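Local coordinates for phenylurea hydrolase B (Mycobacterium brisbanense, PDB 4WHB), which probably hydrolyses carbon-nitrogen bonds other than peptide bonds, as a zinc-binding member of the amidohydrolase family named for phenylurea compounds such as diuron, at residues 294-300 with 338-344; 346-350 with 456-460. All coordinates share one frame; numbering follows the deposited sequence.

Interaction 1 of 2, residues 294-300 with 338-344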
loop_
_atom_site.group_PDB
_atom_site.type_symbol
_atom_site.label_atom_id
_atom_site.label_comp_id
_atom_site.label_asym_id
_atom_site.label_seq_id
_atom_site.Cartn_x
_atom_site.Cartn_y
_atom_site.Cartn_z
ATOM N N ASP C 294 -13.505 43.791 -4.355
ATOM C CA ASP C 294 -12.221 44.443 -4.391
ATOM C C ASP C 294 -11.025 43.861 -3.622
ATOM O O ASP C 294 -10.314 44.584 -2.894
ATOM C CB ASP C 294 -12.424 45.898 -3.985
ATOM C CG ASP C 294 -13.515 46.568 -4.807
ATOM O OD1 ASP C 294 -14.704 46.417 -4.412
ATOM O OD2 ASP C 294 -13.178 47.213 -5.843
ATOM N N SER C 295 -10.787 42.556 -3.798
ATOM C CA SER C 295 -9.545 41.911 -3.356
ATOM C C SER C 295 -8.871 41.242 -4.557
ATOM O O SER C 295 -9.549 40.834 -5.523
ATOM C CB SER C 295 -9.851 40.907 -2.292
ATOM O OG SER C 295 -10.830 39.986 -2.726
ATOM N N TRP C 296 -7.541 41.170 -4.531
ATOM C CA TRP C 296 -6.805 40.766 -5.723
ATOM C C TRP C 296 -6.884 39.258 -5.973
ATOM O O TRP C 296 -7.064 38.470 -5.034
ATOM C CB TRP C 296 -5.366 41.209 -5.610
ATOM C CG TRP C 296 -5.182 42.701 -5.740
ATOM C CD1 TRP C 296 -5.513 43.647 -4.820
ATOM C CD2 TRP C 296 -4.602 43.394 -6.848
ATOM N NE1 TRP C 296 -5.192 44.880 -5.296
ATOM C CE2 TRP C 296 -4.632 44.751 -6.540
ATOM C CE3 TRP C 296 -4.072 42.996 -8.073
ATOM C CZ2 TRP C 296 -4.145 45.729 -7.427
ATOM C CZ3 TRP C 296 -3.600 43.958 -8.947
ATOM C CH2 TRP C 296 -3.636 45.299 -8.629
ATOM N N ALA C 297 -6.766 38.852 -7.238
ATOM C CA ALA C 297 -6.969 37.433 -7.636
ATOM C C ALA C 297 -5.824 36.891 -8.491
ATOM O O ALA C 297 -5.616 37.313 -9.633
ATOM C CB ALA C 297 -8.262 37.302 -8.400
ATOM N N GLY C 298 -5.076 35.950 -7.938
ATOM C CA GLY C 298 -4.026 35.294 -8.689
ATOM C C GLY C 298 -4.580 34.102 -9.444
ATOM O O GLY C 298 -5.481 33.395 -8.971
ATOM N N LEU C 299 -4.035 33.886 -10.631
ATOM C CA LEU C 299 -4.428 32.793 -11.457
ATOM C C LEU C 299 -3.150 32.062 -11.781
ATOM O O LEU C 299 -2.090 32.723 -11.916
ATOM C CB LEU C 299 -5.050 33.281 -12.773
ATOM C CG LEU C 299 -6.292 34.154 -12.819
ATOM C CD1 LEU C 299 -5.884 35.552 -12.428
ATOM C CD2 LEU C 299 -6.894 34.189 -14.213
ATOM N N GLN C 300 -3.226 30.725 -11.891
ATOM C CA GLN C 300 -2.088 29.973 -12.314
ATOM C C GLN C 300 -2.449 29.345 -13.616
ATOM O O GLN C 300 -3.572 28.817 -13.741
ATOM C CB GLN C 300 -1.703 28.925 -11.279
ATOM C CG GLN C 300 -2.137 29.227 -9.846
ATOM C CD GLN C 300 -1.120 28.734 -8.802
ATOM O OE1 GLN C 300 -0.145 28.090 -9.115
ATOM N NE2 GLN C 300 -1.363 29.030 -7.566
ATOM N N LYS C 338 -9.036 42.011 -10.660
ATOM C CA LYS C 338 -7.651 42.400 -10.422
ATOM C C LYS C 338 -6.797 41.120 -10.273
ATOM O O LYS C 338 -7.118 40.232 -9.464
ATOM C CB LYS C 338 -7.557 43.278 -9.173
ATOM C CG LYS C 338 -8.499 44.482 -9.222
ATOM C CD LYS C 338 -8.646 45.128 -7.873
ATOM C CE LYS C 338 -9.072 44.140 -6.811
ATOM N NZ LYS C 338 -10.202 43.296 -7.203
ATOM N N ILE C 339 -5.741 41.042 -11.076
ATOM C CA ILE C 339 -5.049 39.796 -11.329
ATOM C C ILE C 339 -3.630 39.825 -10.763
ATOM O O ILE C 339 -3.002 40.866 -10.688
ATOM C CB ILE C 339 -5.069 39.487 -12.857
ATOM C CG1 ILE C 339 -6.473 39.062 -13.291
ATOM C CG2 ILE C 339 -4.018 38.426 -13.271
ATOM C CD1 ILE C 339 -6.735 39.355 -14.738
ATOM N N LEU C 340 -3.156 38.653 -10.342
ATOM C CA LEU C 340 -1.855 38.497 -9.674
ATOM C C LEU C 340 -0.993 37.474 -10.409
ATOM O O LEU C 340 -1.497 36.625 -11.080
ATOM C CB LEU C 340 -2.114 38.022 -8.248
ATOM C CG LEU C 340 -1.012 38.282 -7.241
ATOM C CD1 LEU C 340 -1.122 39.714 -6.805
ATOM C CD2 LEU C 340 -1.164 37.368 -6.018
ATOM N N LEU C 341 0.314 37.549 -10.294
ATOM C CA LEU C 341 1.183 36.504 -10.856
ATOM C C LEU C 341 1.388 35.429 -9.803
ATOM O O LEU C 341 2.069 35.621 -8.804
ATOM C CB LEU C 341 2.538 37.028 -11.376
ATOM C CG LEU C 341 3.231 36.109 -12.376
ATOM C CD1 LEU C 341 4.234 36.858 -13.232
ATOM C CD2 LEU C 341 3.953 34.975 -11.683
ATOM N N ASN C 342 0.781 34.281 -10.078
ATOM C CA ASN C 342 0.920 33.089 -9.278
ATOM C C ASN C 342 1.231 31.893 -10.167
ATOM O O ASN C 342 0.437 31.520 -11.040
ATOM C CB ASN C 342 -0.373 32.822 -8.491
ATOM C CG ASN C 342 -0.635 33.840 -7.372
ATOM O OD1 ASN C 342 0.226 34.638 -7.022
ATOM N ND2 ASN C 342 -1.826 33.792 -6.798
ATOM N N THR C 343 2.403 31.297 -9.947
ATOM C CA THR C 343 2.627 29.878 -10.307
ATOM C C THR C 343 3.205 29.218 -9.075
ATOM O O THR C 343 4.250 29.588 -8.666
ATOM C CB THR C 343 3.593 29.741 -11.481
ATOM O OG1 THR C 343 4.899 30.184 -11.090
ATOM C CG2 THR C 343 3.135 30.599 -12.694
ATOM N N ASP C 344 2.546 28.243 -8.476
ATOM C CA ASP C 344 3.137 27.596 -7.317
ATOM C C ASP C 344 4.355 27.003 -7.979
ATOM O O ASP C 344 4.201 26.360 -8.990
ATOM C CB ASP C 344 2.221 26.477 -6.772
ATOM C CG ASP C 344 1.330 26.907 -5.591
ATOM O OD1 ASP C 344 1.736 27.755 -4.814
ATOM O OD2 ASP C 344 0.238 26.368 -5.417
#

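Interaction 2 of 2, residues 346-350 with 456-460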
loop_
_atom_site.group_PDB
_atom_site.type_symbol
_atom_site.label_atom_id
_atom_site.label_comp_id
_atom_site.label_asym_id
_atom_site.label_seq_id
_atom_site.Cartn_x
_atom_site.Cartn_y
_atom_site.Cartn_z
ATOM N N GLY C 346 9.105 26.465 -7.846
ATOM C CA GLY C 346 10.298 26.174 -7.099
ATOM C C GLY C 346 11.382 25.528 -7.941
ATOM O O GLY C 346 11.348 25.571 -9.156
ATOM N N CYS C 347 12.360 24.946 -7.260
ATOM C CA CYS C 347 13.522 24.357 -7.865
ATOM C C CYS C 347 13.686 22.877 -7.440
ATOM O O CYS C 347 14.294 22.591 -6.430
ATOM C CB CYS C 347 14.716 25.173 -7.472
ATOM S SG CYS C 347 16.206 24.444 -8.073
ATOM N N PRO C 348 13.133 21.942 -8.242
ATOM C CA PRO C 348 13.003 20.512 -7.937
ATOM C C PRO C 348 14.292 19.734 -8.024
ATOM O O PRO C 348 15.260 20.204 -8.624
ATOM C CB PRO C 348 12.047 20.023 -9.021
ATOM C CG PRO C 348 12.327 20.921 -10.174
ATOM C CD PRO C 348 12.619 22.258 -9.589
ATOM N N SER C 349 14.304 18.540 -7.430
ATOM C CA SER C 349 15.438 17.632 -7.520
ATOM C C SER C 349 15.628 17.211 -8.966
ATOM O O SER C 349 14.651 17.042 -9.719
ATOM C CB SER C 349 15.267 16.409 -6.609
ATOM O OG SER C 349 14.129 15.670 -6.930
ATOM N N LYS C 350 16.898 16.990 -9.328
ATOM C CA LYS C 350 17.264 16.670 -10.718
ATOM C C LYS C 350 16.690 15.344 -11.181
ATOM O O LYS C 350 16.495 15.149 -12.335
ATOM C CB LYS C 350 18.770 16.685 -10.844
ATOM C CG LYS C 350 19.475 17.510 -9.719
ATOM C CD LYS C 350 20.224 16.599 -8.750
ATOM C CE LYS C 350 20.485 17.235 -7.404
ATOM N NZ LYS C 350 19.280 17.316 -6.540
ATOM N N VAL C 456 21.270 22.206 -5.288
ATOM C CA VAL C 456 20.231 21.292 -5.761
ATOM C C VAL C 456 20.350 21.027 -7.251
ATOM O O VAL C 456 19.657 20.180 -7.797
ATOM C CB VAL C 456 18.807 21.830 -5.466
ATOM C CG1 VAL C 456 17.802 20.713 -5.389
ATOM C CG2 VAL C 456 18.765 22.617 -4.158
ATOM N N THR C 457 21.231 21.751 -7.912
ATOM C CA THR C 457 21.511 21.512 -9.327
ATOM C C THR C 457 22.762 20.618 -9.497
ATOM O O THR C 457 23.350 20.493 -10.584
ATOM C CB THR C 457 21.747 22.832 -10.076
ATOM O OG1 THR C 457 21.106 23.923 -9.392
ATOM C CG2 THR C 457 21.230 22.681 -11.524
ATOM N N ALA C 458 23.185 20.002 -8.393
ATOM C CA ALA C 458 24.335 19.105 -8.390
ATOM C C ALA C 458 23.930 17.683 -8.748
ATOM O O ALA C 458 23.367 16.938 -7.909
ATOM C CB ALA C 458 24.987 19.106 -7.027
ATOM N N HIS C 459 24.238 17.326 -10.004
ATOM C CA HIS C 459 24.179 15.925 -10.501
ATOM C C HIS C 459 25.365 15.714 -11.457
ATOM O O HIS C 459 25.447 16.439 -12.444
ATOM C CB HIS C 459 22.871 15.636 -11.274
ATOM C CG HIS C 459 22.488 16.719 -12.259
ATOM N ND1 HIS C 459 23.133 17.837 -12.671
ATOM C CD2 HIS C 459 21.316 16.686 -12.975
ATOM C CE1 HIS C 459 22.331 18.454 -13.597
ATOM N NE2 HIS C 459 21.237 17.745 -13.756
ATOM N N PRO C 460 26.252 14.700 -11.204
ATOM C CA PRO C 460 26.052 13.848 -10.028
ATOM C C PRO C 460 27.025 14.212 -8.904
ATOM O O PRO C 460 27.644 13.325 -8.271
ATOM C CB PRO C 460 26.451 12.476 -10.573
ATOM C CG PRO C 460 27.663 12.805 -11.429
ATOM C CD PRO C 460 27.415 14.185 -11.994
#

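Interaction 1 of 2, residues 294-300 with 338-344
Ala297 pairs with Ile339, and Gly298 with Leu340, where strands 296-299 and 339-341 run side by side in parallel. The short strand axes approach to 4.2 Å and are twisted by 48°. Ala297 N gives a hydrogen bond to Lys338 O, and Leu340 N gives a weak one to Ala297 O. The CA atoms are nearest at Gly298 and Leu340, where Leu340 CB rests on Gly298 CA. Leu299 and Ile339 share one side of the sheet, with Leu299 CD1 3.5 Å from Ile339 CG2.

At the N-terminal end, Lys338 crosses the Trp296 indole at about a right angle. Lys338 CB sits over one face, offset toward the rim, 3.9 Å from the centroid of the six-membered ring of Trp296: a CH-pi contact. Ile339 O lies in the ring plane at the edge, 3.5 Å from Trp296 CE3. The lysine chain bends at chi3 and chi4, which curls its end back to Ser295. Lys338 NZ donates a hydrogen bond to Ser295 O at 3.1 Å, from above the carbonyl plane.

At the C-terminal end, Gln300 OE1 accepts a hydrogen bond from Asp344 N at 2.8 Å. The donor is tilted 32° from the amide plane. Asp344 is a zinc ligand, as is His273, whose side chain touches both Gln300 and Asp344; the metal is absent from this chain.

These parallel strands belong to the TIM-barrel fold of the family. The amide of Gln300 ties the end of one strand segment to the backbone of the metal ligand, consistent with a second-shell role in placing Asp344.

Interaction 2 of 2, residues 346-350 with 456-460
The His459 imidazole meets Lys350 obliquely. Lys350 CB lies 3.3 Å from His459 CD2, and CB and CG of the lysine together lie against this corner of the ring. The two side chains slide past each other in opposite directions, and His459 CB comes 3.8 Å from Lys350 CD. A chi1 of 45° places the His459 ring between its own backbone N and carbonyl carbon, where its CD2 corner meets the base of the lysine.

Farther along, the Lys350 chain passes two backbone carbonyls of the C-terminal tail. The CD and CE carbons of Lys350 run beside Ala458 O and Val456 O. The chain is bent at chi2 and again at chi4. These bends bring Lys350 NZ to 3.2 Å from Val456 O.

Val456 crosses the lysine at about a right angle. Val456 CG1 is 3.9 Å from Lys350 NZ and 4.1 Å from Cys347 O. CG1 also lies near Pro348 O and Ser349 CA, so one methyl touches the backbone of the loop at several points. The segments run in nearly the same direction, with their end-to-end lines 19° apart.

Helix 91-104 lines this contact: Cys347 touches Leu101, and Val456 touches Val94. Glu97 of the same helix accepts a hydrogen bond from Val456 N. Trp87 touches both Lys350 and Val456.

The contact joins the C-terminal tail to the loop that follows strand 339-341. No clear hydrogen bond links the two segments. They are held mainly by the aliphatic chain of Lys350, packed between His459 and the backbone of the tail.

In the fold
After strands of two mixed sheets, the chain builds a parallel sheet from strand 205-208 to strand 339-341. Interaction 1 pairs the last two strands of this sheet. It closes a loop of 37 residues that contains helices 304-312 and 326-334. The chain leaves it at Asp344 and enters the segment of interaction 2 two residues later, with first contact at Cys347. Interaction 2 closes a loop of 105 residues that includes helices 371-381 and 395-400 and strands 418-421 and 435-440. The two contacts follow in series and neither nest nor cross. Interaction 1 lies in the buried barrel wall beside the zinc site, while interaction 2 ties the C-terminal tail to the loop between strand 339-341 and helix 350-355.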